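Local coordinates for protein IclR transcriptional regulator (Thermotoga maritima, PDB 1MKM) that probably binds DNA as an IclR-family transcriptional repressor, pairing a winged helix-turn-helix domain with a zinc-binding C-terminal domain of the GAF type, at residues H100-Y111 / M123-L133; R182-N190 / I197-F205. All coordinates share one frame; numbering follows the deposited sequence.

Interaction 1 of 2, residues H100-Y111 / M123-L133; sequences HLILKDGFEGVY and MVSRLGMKVDL
Gly109 and Val131 pair where strand 130-132 joins strand 108-115 as the outermost strand, within this chain, of the antiparallel sheet in the GAF-like C-terminal domain. Backbone bonds set the frame. Gly109 N donates to Val131 O at 2.9 Å, and Val131 N returns a bond to Gly109 O at 2.6 Å. Farther along, Tyr111 N binds Met129 O, while Gly128 N donates to Tyr111 O at 2.8 Å. Gly128, with positive phi, lies in a type II turn from Arg126 to Met129, and its N-H ties that turn to strand 108-115.

Apolar packing fills one face. Val131 holds CG1 anti to its carbonyl carbon (chi1 -62°), which sets this methyl over one face of the Tyr111 ring, tightly, at 3.2 Å from CE1; Met129 CB lies in plane at the ring edge. The other methyl, CG2, packs on the backbone of Gly109 and meets Ile102 CD1 at 3.8 Å. Leu133 extends this layer, its CD2 against Ile102 and its CD1 against the backbone of Phe107 and Glu108.

Charge and aliphatic contact combine on the other face. Lys130, bent at three successive torsions, curls back so that CD rests on Val110 CG2 and NZ forms a salt bridge with Glu108 OE1 at 3.2 Å. Val110 also packs on Tyr65 of the second subunit.

At the far end, Met123 meets His100 from the opposite direction: its methyl CE makes the contact, 3.1 Å from His100 NE2, with SD lying obliquely to the ring behind it. Ser125 OG, hydrogen-bonded to Lys114 NZ, sits near the plane of the His100 ring, at the edge, 2.9 Å from CE1.

Interaction 2 of 2, residues R182-N190 / I197-F205; sequences RKRGYAVDN and IMCVGVPIF
Tyr186, whose CB lies 3.0 Å from Gly201 O, presents one ring face to Arg184 CB, which stands 3.6 Å above the plane and offset toward the rim; the Arg184 guanidinium in turn has Tyr186 CE2 at its edge, in plane. Val200 CG1 approaches the ring obliquely. The ring is swung into place by a chi1 of 59°, with CG between the backbone N and the carbonyl carbon, while CB packs on Val202 CG2.

Beyond Tyr186 the chain enters an antiparallel beta hairpin. Ala187 N donates to Gly201 O at 2.8 Å, and Gly201 N to Ala187 O at 3.1 Å. Asp189 N reaches Cys199 O at 3.1 Å, but the return bond, Cys199 N to Asp189 O, is weak.

Asp189 and Cys199 share a face of the hairpin, with OD2 of the aspartate 3.7 Å from SG of the cysteine. Both have been seen as zinc ligands in a structure of this protein; here a zinc ion lies about 3 Å from the side chain of Cys199. Asp189 OD1 accepts the backbone N-H groups of Glu192 and Asn193, which fixes the carboxylate beside the hairpin loop.

Strand 187-190 is the sheet's outermost strand within the chain, and strand 197-205 pairs on its other side with strand 211-220. Helix 226-246 packs on Val200 and Val202, whereas helix 137-143 meets Cys199 and Pro203.

In the fold
Interaction 1 closes before interaction 2 opens along the chain, and both belong to the C-terminal domain, as contacts at the two ends of one six-stranded antiparallel sheet. Strand 130-132 edges it at one end and strand 187-190 at the other; only strand 211-220 lies between the strands of the two interactions. Their centres are 15 Å apart, yet they touch where Met123 CB meets Ile197 CG1 at 3.9 Å. The side chain of Met123 is about 5 Å from that of Cys199, and a zinc ion lies about 5 Å from the side chain of Tyr111. The two edge pairings are local, and it is the loop residue Met123, packed on Ile197, that links them beside the site of Asp189 and Cys199.

Interaction 1 of 2, residues H100-Y111 / M123-L133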
loop_
_atom_site.group_PDB
_atom_site.type_symbol
_atom_site.label_atom_id
_atom_site.label_comp_id
_atom_site.label_asym_id
_atom_site.label_seq_id
_atom_site.Cartn_x
_atom_site.Cartn_y
_atom_site.Cartn_z
ATOM N N HIS B 100 0.329 24.902 -13.347
ATOM C CA HIS B 100 -0.335 25.633 -12.267
ATOM C C HIS B 100 -1.315 26.635 -12.833
ATOM O O HIS B 100 -1.184 27.079 -13.972
ATOM C CB HIS B 100 0.668 26.403 -11.399
ATOM C CG HIS B 100 1.624 25.530 -10.654
ATOM N ND1 HIS B 100 1.352 25.028 -9.400
ATOM C CD2 HIS B 100 2.851 25.064 -10.991
ATOM C CE1 HIS B 100 2.369 24.289 -8.993
ATOM N NE2 HIS B 100 3.293 24.293 -9.940
ATOM N N LEU B 101 -2.307 26.983 -12.024
ATOM C CA LEU B 101 -3.306 27.974 -12.395
ATOM C C LEU B 101 -3.496 28.826 -11.156
ATOM O O LEU B 101 -4.017 28.344 -10.143
ATOM C CB LEU B 101 -4.640 27.318 -12.768
ATOM C CG LEU B 101 -5.741 28.345 -13.084
ATOM C CD1 LEU B 101 -5.400 29.020 -14.384
ATOM C CD2 LEU B 101 -7.133 27.694 -13.175
ATOM N N ILE B 102 -3.059 30.081 -11.216
ATOM C CA ILE B 102 -3.203 30.968 -10.068
ATOM C C ILE B 102 -4.305 31.983 -10.277
ATOM O O ILE B 102 -4.396 32.594 -11.341
ATOM C CB ILE B 102 -1.889 31.716 -9.747
ATOM C CG1 ILE B 102 -1.682 32.881 -10.710
ATOM C CG2 ILE B 102 -0.721 30.770 -9.870
ATOM C CD1 ILE B 102 -0.447 33.716 -10.378
ATOM N N LEU B 103 -5.147 32.142 -9.257
ATOM C CA LEU B 103 -6.272 33.093 -9.284
ATOM C C LEU B 103 -5.799 34.442 -8.783
ATOM O O LEU B 103 -5.221 34.522 -7.708
ATOM C CB LEU B 103 -7.407 32.608 -8.369
ATOM C CG LEU B 103 -8.647 33.489 -8.181
ATOM C CD1 LEU B 103 -9.440 33.576 -9.481
ATOM C CD2 LEU B 103 -9.518 32.891 -7.080
ATOM N N LYS B 104 -6.040 35.487 -9.569
ATOM C CA LYS B 104 -5.651 36.857 -9.220
ATOM C C LYS B 104 -6.528 37.395 -8.087
ATOM O O LYS B 104 -7.734 37.521 -8.252
ATOM C CB LYS B 104 -5.801 37.749 -10.453
ATOM C CG LYS B 104 -5.900 39.256 -10.191
ATOM C CD LYS B 104 -4.543 39.908 -9.976
ATOM C CE LYS B 104 -4.616 41.398 -10.291
ATOM N NZ LYS B 104 -5.574 42.104 -9.400
ATOM N N ASP B 105 -5.928 37.705 -6.939
ATOM C CA ASP B 105 -6.695 38.238 -5.807
ATOM C C ASP B 105 -5.969 39.433 -5.189
ATOM O O ASP B 105 -5.231 39.296 -4.206
ATOM C CB ASP B 105 -6.905 37.158 -4.746
ATOM C CG ASP B 105 -7.929 37.561 -3.706
ATOM O OD1 ASP B 105 -9.082 37.845 -4.094
ATOM O OD2 ASP B 105 -7.584 37.593 -2.508
ATOM N N GLY B 106 -6.200 40.604 -5.775
ATOM C CA GLY B 106 -5.547 41.811 -5.314
ATOM C C GLY B 106 -4.123 41.862 -5.847
ATOM O O GLY B 106 -3.897 41.774 -7.056
ATOM N N PHE B 107 -3.171 41.988 -4.929
ATOM C CA PHE B 107 -1.750 42.062 -5.241
ATOM C C PHE B 107 -1.076 40.735 -4.897
ATOM O O PHE B 107 0.146 40.657 -4.703
ATOM C CB PHE B 107 -1.105 43.204 -4.446
ATOM C CG PHE B 107 -1.514 44.581 -4.906
ATOM C CD1 PHE B 107 -2.683 44.774 -5.643
ATOM C CD2 PHE B 107 -0.733 45.690 -4.588
ATOM C CE1 PHE B 107 -3.069 46.048 -6.053
ATOM C CE2 PHE B 107 -1.113 46.971 -4.993
ATOM C CZ PHE B 107 -2.281 47.149 -5.728
ATOM N N GLU B 108 -1.901 39.693 -4.802
ATOM C CA GLU B 108 -1.446 38.336 -4.518
ATOM C C GLU B 108 -2.134 37.376 -5.474
ATOM O O GLU B 108 -3.104 37.724 -6.152
ATOM C CB GLU B 108 -1.801 37.919 -3.094
ATOM C CG GLU B 108 -0.771 38.274 -2.052
ATOM C CD GLU B 108 -1.102 37.667 -0.708
ATOM O OE1 GLU B 108 -2.232 37.892 -0.224
ATOM O OE2 GLU B 108 -0.240 36.967 -0.138
ATOM N N GLY B 109 -1.612 36.158 -5.517
ATOM C CA GLY B 109 -2.193 35.123 -6.343
ATOM C C GLY B 109 -2.458 33.913 -5.463
ATOM O O GLY B 109 -1.850 33.755 -4.400
ATOM N N VAL B 110 -3.383 33.064 -5.893
ATOM C CA VAL B 110 -3.696 31.857 -5.140
ATOM C C VAL B 110 -3.734 30.638 -6.057
ATOM O O VAL B 110 -4.315 30.673 -7.141
ATOM C CB VAL B 110 -5.078 31.923 -4.436
ATOM C CG1 VAL B 110 -5.193 30.744 -3.501
ATOM C CG2 VAL B 110 -5.259 33.224 -3.693
ATOM N N TYR B 111 -3.118 29.555 -5.622
ATOM C CA TYR B 111 -3.140 28.338 -6.417
ATOM C C TYR B 111 -4.552 27.754 -6.361
ATOM O O TYR B 111 -5.039 27.364 -5.300
ATOM C CB TYR B 111 -2.128 27.357 -5.867
ATOM C CG TYR B 111 -0.715 27.691 -6.255
ATOM C CD1 TYR B 111 0.293 27.742 -5.303
ATOM C CD2 TYR B 111 -0.377 27.928 -7.592
ATOM C CE1 TYR B 111 1.612 28.014 -5.673
ATOM C CE2 TYR B 111 0.929 28.207 -7.965
ATOM C CZ TYR B 111 1.912 28.249 -7.002
ATOM O OH TYR B 111 3.202 28.550 -7.357
ATOM N N MET B 123 9.753 21.931 -5.966
ATOM C CA MET B 123 8.906 23.104 -5.733
ATOM C C MET B 123 7.859 22.793 -4.664
ATOM O O MET B 123 7.282 21.709 -4.659
ATOM C CB MET B 123 8.203 23.488 -7.036
ATOM C CG MET B 123 7.354 24.736 -6.979
ATOM S SD MET B 123 6.608 25.068 -8.584
ATOM C CE MET B 123 5.114 25.937 -8.115
ATOM N N VAL B 124 7.618 23.727 -3.747
ATOM C CA VAL B 124 6.619 23.492 -2.706
ATOM C C VAL B 124 5.373 24.312 -2.991
ATOM O O VAL B 124 5.271 25.466 -2.587
ATOM C CB VAL B 124 7.132 23.860 -1.293
ATOM C CG1 VAL B 124 6.069 23.519 -0.258
ATOM C CG2 VAL B 124 8.408 23.105 -0.977
ATOM N N SER B 125 4.425 23.704 -3.693
ATOM C CA SER B 125 3.178 24.370 -4.045
ATOM C C SER B 125 2.009 23.451 -3.739
ATOM O O SER B 125 2.133 22.234 -3.806
ATOM C CB SER B 125 3.175 24.708 -5.535
ATOM O OG SER B 125 3.270 23.520 -6.302
ATOM N N ARG B 126 0.875 24.033 -3.394
ATOM C CA ARG B 126 -0.322 23.254 -3.096
ATOM C C ARG B 126 -1.504 24.179 -3.234
ATOM O O ARG B 126 -1.350 25.397 -3.125
ATOM C CB ARG B 126 -0.267 22.657 -1.681
ATOM C CG ARG B 126 -0.206 23.663 -0.542
ATOM C CD ARG B 126 -0.467 22.978 0.800
ATOM N NE ARG B 126 0.479 21.896 1.068
ATOM C CZ ARG B 126 1.748 22.082 1.420
ATOM N NH1 ARG B 126 2.222 23.312 1.554
ATOM N NH2 ARG B 126 2.548 21.042 1.621
ATOM N N LEU B 127 -2.686 23.624 -3.490
ATOM C CA LEU B 127 -3.865 24.472 -3.655
ATOM C C LEU B 127 -4.108 25.345 -2.429
ATOM O O LEU B 127 -3.754 24.974 -1.320
ATOM C CB LEU B 127 -5.108 23.627 -3.952
ATOM C CG LEU B 127 -5.198 23.035 -5.363
ATOM C CD1 LEU B 127 -4.701 24.045 -6.367
ATOM C CD2 LEU B 127 -4.356 21.801 -5.465
ATOM N N GLY B 128 -4.703 26.513 -2.635
ATOM C CA GLY B 128 -4.960 27.392 -1.512
ATOM C C GLY B 128 -3.795 28.283 -1.124
ATOM O O GLY B 128 -4.001 29.354 -0.574
ATOM N N MET B 129 -2.575 27.845 -1.416
ATOM C CA MET B 129 -1.369 28.605 -1.102
ATOM C C MET B 129 -1.341 29.918 -1.880
ATOM O O MET B 129 -1.978 30.043 -2.926
ATOM C CB MET B 129 -0.145 27.760 -1.434
ATOM C CG MET B 129 1.178 28.384 -1.082
ATOM S SD MET B 129 2.505 27.253 -1.491
ATOM C CE MET B 129 2.255 25.978 -0.216
ATOM N N LYS B 130 -0.600 30.898 -1.373
ATOM C CA LYS B 130 -0.538 32.220 -2.017
ATOM C C LYS B 130 0.754 32.432 -2.793
ATOM O O LYS B 130 1.801 31.901 -2.420
ATOM C CB LYS B 130 -0.673 33.323 -0.958
ATOM C CG LYS B 130 -1.907 33.196 -0.086
ATOM C CD LYS B 130 -3.162 33.607 -0.830
ATOM C CE LYS B 130 -3.502 35.050 -0.542
ATOM N NZ LYS B 130 -3.633 35.270 0.931
ATOM N N VAL B 131 0.687 33.204 -3.870
ATOM C CA VAL B 131 1.891 33.456 -4.660
ATOM C C VAL B 131 2.170 34.911 -4.963
ATOM O O VAL B 131 1.264 35.675 -5.329
ATOM C CB VAL B 131 1.892 32.701 -6.011
ATOM C CG1 VAL B 131 1.859 31.218 -5.763
ATOM C CG2 VAL B 131 0.731 33.110 -6.837
ATOM N N ASP B 132 3.444 35.270 -4.803
ATOM C CA ASP B 132 3.915 36.617 -5.070
ATOM C C ASP B 132 3.742 36.832 -6.562
ATOM O O ASP B 132 4.236 36.037 -7.360
ATOM C CB ASP B 132 5.389 36.738 -4.692
ATOM C CG ASP B 132 5.637 36.427 -3.238
ATOM O OD1 ASP B 132 4.971 37.043 -2.377
ATOM O OD2 ASP B 132 6.500 35.569 -2.951
ATOM N N LEU B 133 3.034 37.894 -6.934
ATOM C CA LEU B 133 2.784 38.191 -8.335
ATOM C C LEU B 133 3.982 38.765 -9.084
ATOM O O LEU B 133 3.869 39.094 -10.263
ATOM C CB LEU B 133 1.605 39.155 -8.466
ATOM C CG LEU B 133 0.186 38.586 -8.357
ATOM C CD1 LEU B 133 -0.840 39.712 -8.433
ATOM C CD2 LEU B 133 -0.056 37.596 -9.493
HETATM O O HOH W 1 3.475 40.201 -4.485
#

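Interaction 2 of 2, residues R182-N190 / I197-F205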
loop_
_atom_site.group_PDB
_atom_site.type_symbol
_atom_site.label_atom_id
_atom_site.label_comp_id
_atom_site.label_asym_id
_atom_site.label_seq_id
_atom_site.Cartn_x
_atom_site.Cartn_y
_atom_site.Cartn_z
ATOM N N ARG B 182 4.603 41.902 -22.076
ATOM C CA ARG B 182 3.493 42.356 -22.905
ATOM C C ARG B 182 3.900 42.073 -24.348
ATOM O O ARG B 182 3.077 41.676 -25.180
ATOM C CB ARG B 182 3.260 43.855 -22.715
ATOM C CG ARG B 182 3.159 44.288 -21.260
ATOM C CD ARG B 182 2.930 45.797 -21.139
ATOM N NE ARG B 182 2.917 46.243 -19.746
ATOM C CZ ARG B 182 2.700 47.496 -19.365
ATOM N NH1 ARG B 182 2.473 48.434 -20.275
ATOM N NH2 ARG B 182 2.707 47.814 -18.076
ATOM N N LYS B 183 5.188 42.275 -24.625
ATOM C CA LYS B 183 5.755 42.038 -25.949
ATOM C C LYS B 183 5.584 40.578 -26.364
ATOM O O LYS B 183 4.744 40.262 -27.212
ATOM C CB LYS B 183 7.243 42.422 -25.952
ATOM C CG LYS B 183 8.064 41.920 -27.148
ATOM C CD LYS B 183 7.451 42.311 -28.494
ATOM C CE LYS B 183 8.481 42.278 -29.626
ATOM N NZ LYS B 183 9.202 40.978 -29.764
ATOM N N ARG B 184 6.374 39.692 -25.761
ATOM C CA ARG B 184 6.307 38.272 -26.078
ATOM C C ARG B 184 4.884 37.746 -25.951
ATOM O O ARG B 184 4.410 36.984 -26.801
ATOM C CB ARG B 184 7.231 37.475 -25.156
ATOM C CG ARG B 184 8.705 37.822 -25.298
ATOM C CD ARG B 184 9.584 36.803 -24.584
ATOM N NE ARG B 184 9.262 36.697 -23.166
ATOM C CZ ARG B 184 9.337 37.708 -22.307
ATOM N NH1 ARG B 184 9.726 38.906 -22.723
ATOM N NH2 ARG B 184 9.025 37.522 -21.029
ATOM N N GLY B 185 4.205 38.174 -24.889
ATOM C CA GLY B 185 2.846 37.735 -24.638
ATOM C C GLY B 185 2.833 36.706 -23.520
ATOM O O GLY B 185 1.812 36.075 -23.261
ATOM N N TYR B 186 3.978 36.531 -22.866
ATOM C CA TYR B 186 4.123 35.585 -21.763
ATOM C C TYR B 186 5.334 35.954 -20.911
ATOM O O TYR B 186 6.103 36.842 -21.275
ATOM C CB TYR B 186 4.297 34.155 -22.288
ATOM C CG TYR B 186 5.498 33.969 -23.186
ATOM C CD1 TYR B 186 5.390 34.127 -24.572
ATOM C CD2 TYR B 186 6.748 33.653 -22.653
ATOM C CE1 TYR B 186 6.495 33.975 -25.405
ATOM C CE2 TYR B 186 7.860 33.500 -23.473
ATOM C CZ TYR B 186 7.726 33.661 -24.849
ATOM O OH TYR B 186 8.819 33.506 -25.665
ATOM N N ALA B 187 5.508 35.265 -19.785
ATOM C CA ALA B 187 6.635 35.534 -18.900
ATOM C C ALA B 187 7.518 34.320 -18.686
ATOM O O ALA B 187 7.186 33.209 -19.105
ATOM C CB ALA B 187 6.140 36.029 -17.569
ATOM N N VAL B 188 8.649 34.548 -18.027
ATOM C CA VAL B 188 9.598 33.491 -17.728
ATOM C C VAL B 188 10.198 33.743 -16.355
ATOM O O VAL B 188 10.574 34.872 -16.037
ATOM C CB VAL B 188 10.745 33.451 -18.756
ATOM C CG1 VAL B 188 11.791 32.444 -18.329
ATOM C CG2 VAL B 188 10.202 33.108 -20.144
ATOM N N ASP B 189 10.276 32.695 -15.538
ATOM C CA ASP B 189 10.847 32.812 -14.205
ATOM C C ASP B 189 12.203 32.136 -14.162
ATOM O O ASP B 189 12.307 30.945 -13.868
ATOM C CB ASP B 189 9.929 32.183 -13.150
ATOM C CG ASP B 189 10.648 31.943 -11.827
ATOM O OD1 ASP B 189 11.605 32.686 -11.551
ATOM O OD2 ASP B 189 10.267 31.031 -11.059
ATOM N N ASN B 190 13.249 32.892 -14.464
ATOM C CA ASN B 190 14.585 32.329 -14.433
ATOM C C ASN B 190 15.025 32.251 -12.981
ATOM O O ASN B 190 15.787 33.092 -12.513
ATOM C CB ASN B 190 15.556 33.197 -15.234
ATOM C CG ASN B 190 16.943 32.584 -15.328
ATOM O OD1 ASN B 190 17.119 31.496 -15.877
ATOM N ND2 ASN B 190 17.938 33.282 -14.786
ATOM N N ILE B 197 14.109 25.869 -9.953
ATOM C CA ILE B 197 12.862 25.883 -10.723
ATOM C C ILE B 197 12.708 27.095 -11.658
ATOM O O ILE B 197 12.993 28.230 -11.274
ATOM C CB ILE B 197 11.606 25.862 -9.764
ATOM C CG1 ILE B 197 11.135 24.425 -9.467
ATOM C CG2 ILE B 197 10.451 26.594 -10.405
ATOM C CD1 ILE B 197 12.148 23.541 -8.846
ATOM N N MET B 198 12.236 26.844 -12.879
ATOM C CA MET B 198 11.973 27.900 -13.854
ATOM C C MET B 198 10.549 27.667 -14.347
ATOM O O MET B 198 10.052 26.551 -14.271
ATOM C CB MET B 198 12.951 27.828 -15.032
ATOM C CG MET B 198 14.353 28.308 -14.698
ATOM S SD MET B 198 15.524 28.072 -16.049
ATOM C CE MET B 198 14.692 28.936 -17.376
ATOM N N CYS B 199 9.894 28.703 -14.855
ATOM C CA CYS B 199 8.519 28.557 -15.324
ATOM C C CYS B 199 8.250 29.400 -16.562
ATOM O O CYS B 199 9.060 30.234 -16.947
ATOM C CB CYS B 199 7.547 29.000 -14.224
ATOM S SG CYS B 199 7.989 28.477 -12.548
ATOM N N VAL B 200 7.102 29.166 -17.183
ATOM C CA VAL B 200 6.675 29.936 -18.334
ATOM C C VAL B 200 5.192 30.183 -18.086
ATOM O O VAL B 200 4.456 29.248 -17.775
ATOM C CB VAL B 200 6.867 29.165 -19.665
ATOM C CG1 VAL B 200 6.175 29.908 -20.789
ATOM C CG2 VAL B 200 8.347 29.026 -19.978
ATOM N N GLY B 201 4.754 31.433 -18.202
ATOM C CA GLY B 201 3.362 31.729 -17.942
ATOM C C GLY B 201 2.690 32.675 -18.913
ATOM O O GLY B 201 3.340 33.508 -19.543
ATOM N N VAL B 202 1.369 32.539 -19.003
ATOM C CA VAL B 202 0.517 33.341 -19.877
ATOM C C VAL B 202 -0.743 33.710 -19.078
ATOM O O VAL B 202 -1.178 32.942 -18.218
ATOM C CB VAL B 202 0.107 32.523 -21.125
ATOM C CG1 VAL B 202 -0.793 33.339 -22.027
ATOM C CG2 VAL B 202 1.340 32.075 -21.873
ATOM N N PRO B 203 -1.339 34.888 -19.343
ATOM C CA PRO B 203 -2.548 35.324 -18.626
ATOM C C PRO B 203 -3.855 34.717 -19.131
ATOM O O PRO B 203 -3.886 34.011 -20.134
ATOM C CB PRO B 203 -2.543 36.842 -18.814
ATOM C CG PRO B 203 -1.124 37.168 -19.135
ATOM C CD PRO B 203 -0.727 36.032 -20.035
ATOM N N ILE B 204 -4.930 35.016 -18.414
ATOM C CA ILE B 204 -6.273 34.558 -18.754
ATOM C C ILE B 204 -7.169 35.772 -18.535
ATOM O O ILE B 204 -7.315 36.228 -17.404
ATOM C CB ILE B 204 -6.758 33.433 -17.811
ATOM C CG1 ILE B 204 -5.950 32.149 -18.027
ATOM C CG2 ILE B 204 -8.236 33.160 -18.064
ATOM C CD1 ILE B 204 -6.378 31.338 -19.257
ATOM N N PHE B 205 -7.770 36.291 -19.602
ATOM C CA PHE B 205 -8.629 37.468 -19.488
ATOM C C PHE B 205 -10.117 37.137 -19.326
ATOM O O PHE B 205 -10.588 36.056 -19.712
ATOM C CB PHE B 205 -8.419 38.380 -20.703
ATOM C CG PHE B 205 -6.983 38.761 -20.919
ATOM C CD1 PHE B 205 -6.339 38.462 -22.121
ATOM C CD2 PHE B 205 -6.251 39.376 -19.898
ATOM C CE1 PHE B 205 -4.982 38.767 -22.301
ATOM C CE2 PHE B 205 -4.896 39.685 -20.068
ATOM C CZ PHE B 205 -4.261 39.380 -21.270
#